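Local coordinates for erythrocyte binding antigen 140 (Plasmodium falciparum, PDB 4GF2), which probably binds a sialylated receptor, thought to be glycophorin C, on the host erythrocyte during invasion, through the two Duffy-binding-like domains of this fragment, at residues A[66-71]-A[155-160]; A[149-154]-A[167-172]. The protein carries 3 engineered substitutions. All blocks are in the same frame, centred on the assembly; numbering follows the deposited sequence.

Contact 1. Residues A[66-71]-A[155-160]; sequences SVNTEA and IVNHKG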
loop_
_atom_site.group_PDB
_atom_site.type_symbol
_atom_site.label_atom_id
_atom_site.label_comp_id
_atom_site.label_asym_id
_atom_site.label_seq_id
_atom_site.Cartn_x
_atom_site.Cartn_y
_atom_site.Cartn_z
ATOM N N SER A 66 13.228 -42.504 -20.140
ATOM C CA SER A 66 12.994 -41.327 -19.320
ATOM C C SER A 66 13.300 -40.032 -20.077
ATOM O O SER A 66 12.482 -39.117 -20.093
ATOM C CB SER A 66 13.825 -41.406 -18.043
ATOM O OG SER A 66 13.418 -42.508 -17.255
ATOM N N VAL A 67 14.469 -39.950 -20.706
ATOM C CA VAL A 67 14.857 -38.720 -21.394
ATOM C C VAL A 67 13.964 -38.452 -22.604
ATOM O O VAL A 67 13.535 -37.320 -22.832
ATOM C CB VAL A 67 16.344 -38.724 -21.831
ATOM C CG1 VAL A 67 17.248 -38.840 -20.621
ATOM C CG2 VAL A 67 16.627 -39.842 -22.833
ATOM N N ASN A 68 13.678 -39.499 -23.369
ATOM C CA ASN A 68 12.834 -39.381 -24.552
ATOM C C ASN A 68 11.409 -38.971 -24.182
ATOM O O ASN A 68 10.769 -38.202 -24.899
ATOM C CB ASN A 68 12.828 -40.705 -25.322
ATOM C CG ASN A 68 11.927 -40.672 -26.537
ATOM O OD1 ASN A 68 10.747 -40.999 -26.454
ATOM N ND2 ASN A 68 12.482 -40.276 -27.675
ATOM N N THR A 69 10.918 -39.475 -23.054
ATOM C CA THR A 69 9.576 -39.134 -22.601
ATOM C C THR A 69 9.556 -37.694 -22.107
ATOM O O THR A 69 8.633 -36.934 -22.412
ATOM C CB THR A 69 9.084 -40.075 -21.483
ATOM O OG1 THR A 69 9.050 -41.423 -21.965
ATOM C CG2 THR A 69 7.687 -39.683 -21.033
ATOM N N GLU A 70 10.586 -37.319 -21.356
ATOM C CA GLU A 70 10.720 -35.951 -20.870
ATOM C C GLU A 70 10.608 -34.963 -22.031
ATOM O O GLU A 70 9.952 -33.931 -21.914
ATOM C CB GLU A 70 12.054 -35.777 -20.140
ATOM C CG GLU A 70 12.385 -34.336 -19.762
ATOM C CD GLU A 70 11.503 -33.790 -18.654
ATOM O OE1 GLU A 70 10.731 -34.573 -18.051
ATOM O OE2 GLU A 70 11.589 -32.571 -18.386
ATOM N N ALA A 71 11.239 -35.294 -23.154
ATOM C CA ALA A 71 11.183 -34.451 -24.349
ATOM C C ALA A 71 9.754 -34.278 -24.887
ATOM O O ALA A 71 9.303 -33.152 -25.104
ATOM C CB ALA A 71 12.083 -35.017 -25.428
ATOM N N ILE A 155 16.424 -36.211 -27.980
ATOM C CA ILE A 155 15.937 -35.218 -28.930
ATOM C C ILE A 155 15.597 -35.814 -30.292
ATOM O O ILE A 155 15.223 -35.082 -31.206
ATOM C CB ILE A 155 16.964 -34.087 -29.135
ATOM C CG1 ILE A 155 18.230 -34.627 -29.802
ATOM C CG2 ILE A 155 17.291 -33.425 -27.807
ATOM C CD1 ILE A 155 19.221 -33.555 -30.176
ATOM N N VAL A 156 15.708 -37.135 -30.423
ATOM C CA VAL A 156 15.590 -37.778 -31.733
ATOM C C VAL A 156 14.278 -37.447 -32.451
ATOM O O VAL A 156 14.250 -37.337 -33.672
ATOM C CB VAL A 156 15.730 -39.310 -31.635
ATOM C CG1 VAL A 156 14.542 -39.912 -30.907
ATOM C CG2 VAL A 156 15.869 -39.915 -33.026
ATOM N N ASN A 157 13.196 -37.286 -31.699
ATOM C CA ASN A 157 11.897 -36.996 -32.296
ATOM C C ASN A 157 11.596 -35.499 -32.403
ATOM O O ASN A 157 10.530 -35.114 -32.882
ATOM C CB ASN A 157 10.778 -37.678 -31.499
ATOM C CG ASN A 157 10.921 -39.185 -31.460
ATOM O OD1 ASN A 157 10.953 -39.787 -30.386
ATOM N ND2 ASN A 157 11.010 -39.804 -32.630
ATOM N N HIS A 158 12.526 -34.656 -31.964
ATOM C CA HIS A 158 12.276 -33.220 -31.937
ATOM C C HIS A 158 13.412 -32.382 -32.526
ATOM O O HIS A 158 13.404 -31.159 -32.407
ATOM C CB HIS A 158 11.990 -32.767 -30.500
ATOM C CG HIS A 158 10.835 -33.479 -29.861
ATOM N ND1 HIS A 158 10.983 -34.649 -29.148
ATOM C CD2 HIS A 158 9.513 -33.188 -29.837
ATOM C CE1 HIS A 158 9.802 -35.047 -28.710
ATOM N NE2 HIS A 158 8.891 -34.181 -29.117
ATOM N N LYS A 159 14.387 -33.024 -33.164
ATOM C CA LYS A 159 15.505 -32.285 -33.749
ATOM C C LYS A 159 15.001 -31.205 -34.705
ATOM O O LYS A 159 15.557 -30.109 -34.765
ATOM C CB LYS A 159 16.460 -33.223 -34.490
ATOM C CG LYS A 159 17.274 -34.136 -33.582
ATOM C CD LYS A 159 18.312 -34.939 -34.364
ATOM C CE LYS A 159 19.444 -34.056 -34.871
ATOM N NZ LYS A 159 20.500 -34.839 -35.574
ATOM N N GLY A 160 13.943 -31.521 -35.447
ATOM C CA GLY A 160 13.385 -30.599 -36.418
ATOM C C GLY A 160 12.626 -29.430 -35.814
ATOM O O GLY A 160 12.381 -28.439 -36.495
#

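Contact 2. Residues A[149-154]-A[167-172]; sequences NLWNHM and AIIPAE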
loop_
_atom_site.group_PDB
_atom_site.type_symbol
_atom_site.label_atom_id
_atom_site.label_comp_id
_atom_site.label_asym_id
_atom_site.label_seq_id
_atom_site.Cartn_x
_atom_site.Cartn_y
_atom_site.Cartn_z
ATOM N N ASN A 149 24.688 -40.939 -26.287
ATOM C CA ASN A 149 23.540 -41.717 -26.729
ATOM C C ASN A 149 22.246 -41.266 -26.053
ATOM O O ASN A 149 21.187 -41.234 -26.682
ATOM C CB ASN A 149 23.785 -43.207 -26.485
ATOM C CG ASN A 149 22.574 -44.056 -26.805
ATOM O OD1 ASN A 149 22.159 -44.895 -26.005
ATOM N ND2 ASN A 149 21.988 -43.835 -27.977
ATOM N N LEU A 150 22.331 -40.911 -24.776
ATOM C CA LEU A 150 21.164 -40.437 -24.041
ATOM C C LEU A 150 20.641 -39.119 -24.618
ATOM O O LEU A 150 19.435 -38.940 -24.793
ATOM C CB LEU A 150 21.502 -40.263 -22.558
ATOM C CG LEU A 150 21.642 -41.546 -21.734
ATOM C CD1 LEU A 150 22.211 -41.243 -20.360
ATOM C CD2 LEU A 150 20.300 -42.241 -21.600
ATOM N N TRP A 151 21.550 -38.197 -24.912
ATOM C CA TRP A 151 21.163 -36.913 -25.483
ATOM C C TRP A 151 20.528 -37.123 -26.851
ATOM O O TRP A 151 19.415 -36.663 -27.109
ATOM C CB TRP A 151 22.377 -35.997 -25.609
ATOM C CG TRP A 151 22.124 -34.770 -26.427
ATOM C CD1 TRP A 151 22.661 -34.474 -27.645
ATOM C CD2 TRP A 151 21.272 -33.671 -26.087
ATOM N NE1 TRP A 151 22.198 -33.258 -28.082
ATOM C CE2 TRP A 151 21.343 -32.744 -27.146
ATOM C CE3 TRP A 151 20.452 -33.381 -24.991
ATOM C CZ2 TRP A 151 20.629 -31.548 -27.142
ATOM C CZ3 TRP A 151 19.740 -32.193 -24.989
ATOM C CH2 TRP A 151 19.834 -31.292 -26.057
ATOM N N ASN A 152 21.239 -37.828 -27.722
ATOM C CA ASN A 152 20.749 -38.089 -29.066
ATOM C C ASN A 152 19.344 -38.675 -29.071
ATOM O O ASN A 152 18.504 -38.273 -29.874
ATOM C CB ASN A 152 21.706 -39.017 -29.808
ATOM C CG ASN A 152 22.957 -38.305 -30.272
ATOM O OD1 ASN A 152 22.960 -37.085 -30.435
ATOM N ND2 ASN A 152 24.025 -39.061 -30.493
ATOM N N HIS A 153 19.088 -39.618 -28.169
ATOM C CA HIS A 153 17.795 -40.285 -28.129
ATOM C C HIS A 153 16.742 -39.380 -27.506
ATOM O O HIS A 153 15.554 -39.461 -27.837
ATOM C CB HIS A 153 17.890 -41.595 -27.351
ATOM C CG HIS A 153 16.596 -42.338 -27.271
ATOM N ND1 HIS A 153 16.025 -42.957 -28.362
ATOM C CD2 HIS A 153 15.755 -42.557 -26.232
ATOM C CE1 HIS A 153 14.890 -43.528 -27.998
ATOM N NE2 HIS A 153 14.704 -43.301 -26.711
ATOM N N MET A 154 17.183 -38.509 -26.606
ATOM C CA MET A 154 16.276 -37.563 -25.962
ATOM C C MET A 154 15.649 -36.620 -26.984
ATOM O O MET A 154 14.477 -36.268 -26.875
ATOM C CB MET A 154 17.013 -36.742 -24.898
ATOM C CG MET A 154 16.131 -35.702 -24.233
ATOM S SD MET A 154 16.921 -34.822 -22.874
ATOM C CE MET A 154 15.505 -33.951 -22.216
ATOM N N ALA A 167 20.752 -28.666 -31.061
ATOM C CA ALA A 167 20.912 -30.114 -31.112
ATOM C C ALA A 167 22.290 -30.555 -30.615
ATOM O O ALA A 167 22.546 -31.752 -30.467
ATOM C CB ALA A 167 20.677 -30.618 -32.525
ATOM N N ILE A 168 23.178 -29.596 -30.364
ATOM C CA ILE A 168 24.494 -29.915 -29.816
ATOM C C ILE A 168 24.376 -30.182 -28.321
ATOM O O ILE A 168 23.881 -29.341 -27.573
ATOM C CB ILE A 168 25.520 -28.778 -30.043
ATOM C CG1 ILE A 168 25.637 -28.437 -31.530
ATOM C CG2 ILE A 168 26.889 -29.168 -29.493
ATOM C CD1 ILE A 168 26.037 -29.606 -32.392
ATOM N N ILE A 169 24.841 -31.353 -27.895
ATOM C CA ILE A 169 24.794 -31.739 -26.490
ATOM C C ILE A 169 25.270 -30.593 -25.595
ATOM O O ILE A 169 26.270 -29.947 -25.893
ATOM C CB ILE A 169 25.651 -32.996 -26.229
ATOM C CG1 ILE A 169 25.419 -33.521 -24.813
ATOM C CG2 ILE A 169 27.131 -32.704 -26.449
ATOM C CD1 ILE A 169 26.037 -34.885 -24.578
ATOM N N PRO A 170 24.537 -30.325 -24.502
ATOM C CA PRO A 170 24.887 -29.219 -23.605
ATOM C C PRO A 170 26.224 -29.433 -22.907
ATOM O O PRO A 170 26.531 -30.550 -22.493
ATOM C CB PRO A 170 23.752 -29.229 -22.572
ATOM C CG PRO A 170 22.648 -29.992 -23.203
ATOM C CD PRO A 170 23.303 -31.003 -24.075
ATOM N N ALA A 171 27.012 -28.371 -22.783
ATOM C CA ALA A 171 28.250 -28.440 -22.021
ATOM C C ALA A 171 27.915 -28.758 -20.570
ATOM O O ALA A 171 26.845 -28.403 -20.076
ATOM C CB ALA A 171 29.019 -27.128 -22.117
ATOM N N GLU A 172 28.837 -29.434 -19.899
ATOM C CA GLU A 172 28.658 -29.815 -18.506
ATOM C C GLU A 172 29.036 -28.666 -17.580
ATOM O O GLU A 172 30.118 -28.096 -17.695
ATOM C CB GLU A 172 29.503 -31.053 -18.199
ATOM C CG GLU A 172 29.061 -32.278 -18.987
ATOM C CD GLU A 172 30.017 -33.443 -18.864
ATOM O OE1 GLU A 172 31.093 -33.272 -18.255
ATOM O OE2 GLU A 172 29.691 -34.533 -19.381
#

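Contact 1. Residues A[66-71]-A[155-160]
The H158 imidazole carries A71 O over one of its faces, and on that same side the A71 methyl leans over the ND1 and CE1 side of the ring, with A71 CB 3.9 Å from H158 ND1. Y75, one turn further along helix 56-78, also meets this ring. The other flat groups are two amides, N68 and N157, set nearly perpendicular (81° apart). N68 ND2 donates to N157 OD1 over 3.2 Å, almost straight at 169°. The acceptor sits in the amide plane of N68, whereas the donor is tilted from the carbonyl plane of N157. With CG of N68 turned anti to its nitrogen (chi1 178°), the amide swings off the helix toward the loop, and ND2 comes 3.8 Å from V156 CG1. The loop itself is tightened by a turn in which H158 N bonds I155 O at 2.8 Å.

This is the packing of helix 56-78 against the loop leaving helix 132-155, within the first Duffy-binding-like domain. A71 also touches L90 of helix 83-101. N68 ND2 donates a second time, to H153 O, and two acceptors for one amide nitrogen would fix the rotation of the amide group. N68 thus ties both the end of helix 132-155 and the following loop to helix 56-78 without any charge, while across these segments the buried histidine is held by packing alone.

Contact 2. Residues A[149-154]-A[167-172]
W151 and I169 mark the closest backbone approach, their CA atoms 6.4 Å apart. Residues 149-154 are regular helix, with H153 N bonded to N149 O and M154 N to L150 O. From I168 onward the other segment is extended, its phi and psi values close to polyproline II, and it runs past the helix without any backbone-to-backbone bond to it.

Nearly all the contact is made by the indole of W151. CG lies anti to the backbone nitrogen (chi1 169°), which carries the ring away from the helix and against the loop. One face of the indole is laid over by consecutive residues: I169 CA stands 3.6 Å from the centroid of the five-membered ring, and P170 CD 3.7 Å from that of the six-membered ring, almost on its normal. Both are CH-pi contacts. I169 adds its side chain, with CB 3.6 Å from W151 CD1 and CG1 near W151 CG. At the edge, W151 NE1 donates to A167 O, 2.8 Å away and nearly straight at 166°. The oxygen lies in the indole plane, but the donor stands well above the carbonyl plane of A167.

F94 of helix 83-101 meets W151 edge-to-face and also touches I169 and P170. The C87–C166 disulfide joins that helix to the loop just before A167, and R91 NH1 bonds I168 O.

The buried tryptophan thus has its polar N-H satisfied by a main-chain carbonyl. The C-H groups over its face are bonded to backbone nitrogen, and should be slightly electropositive toward the pi cloud. Together these contacts pin the extended loop, in this Duffy-binding-like domain, to helix 132-155.

How the contacts relate
From the N terminus, helix 56-78 supplies residues 66-71 first; the chain then passes through helices 83-101 and 110-127 before reaching helix 132-155. Contact 1 closes this long, largely helical loop when 155-160 returns to helix 56-78. Contact 2 opens just before that, at 149-154, and closes a much shorter loop at 167-172. The two loops therefore cross rather than nest, and 154 and 155 are chain neighbours. The two contacts also touch in space: V67 packs on M154, and V67 CG2 lies 3.5 Å from L150 O. Between them, helix 56-78 is packed on helix 132-155 and on the start of the connection that follows it, whose later part folds back onto helix 132-155.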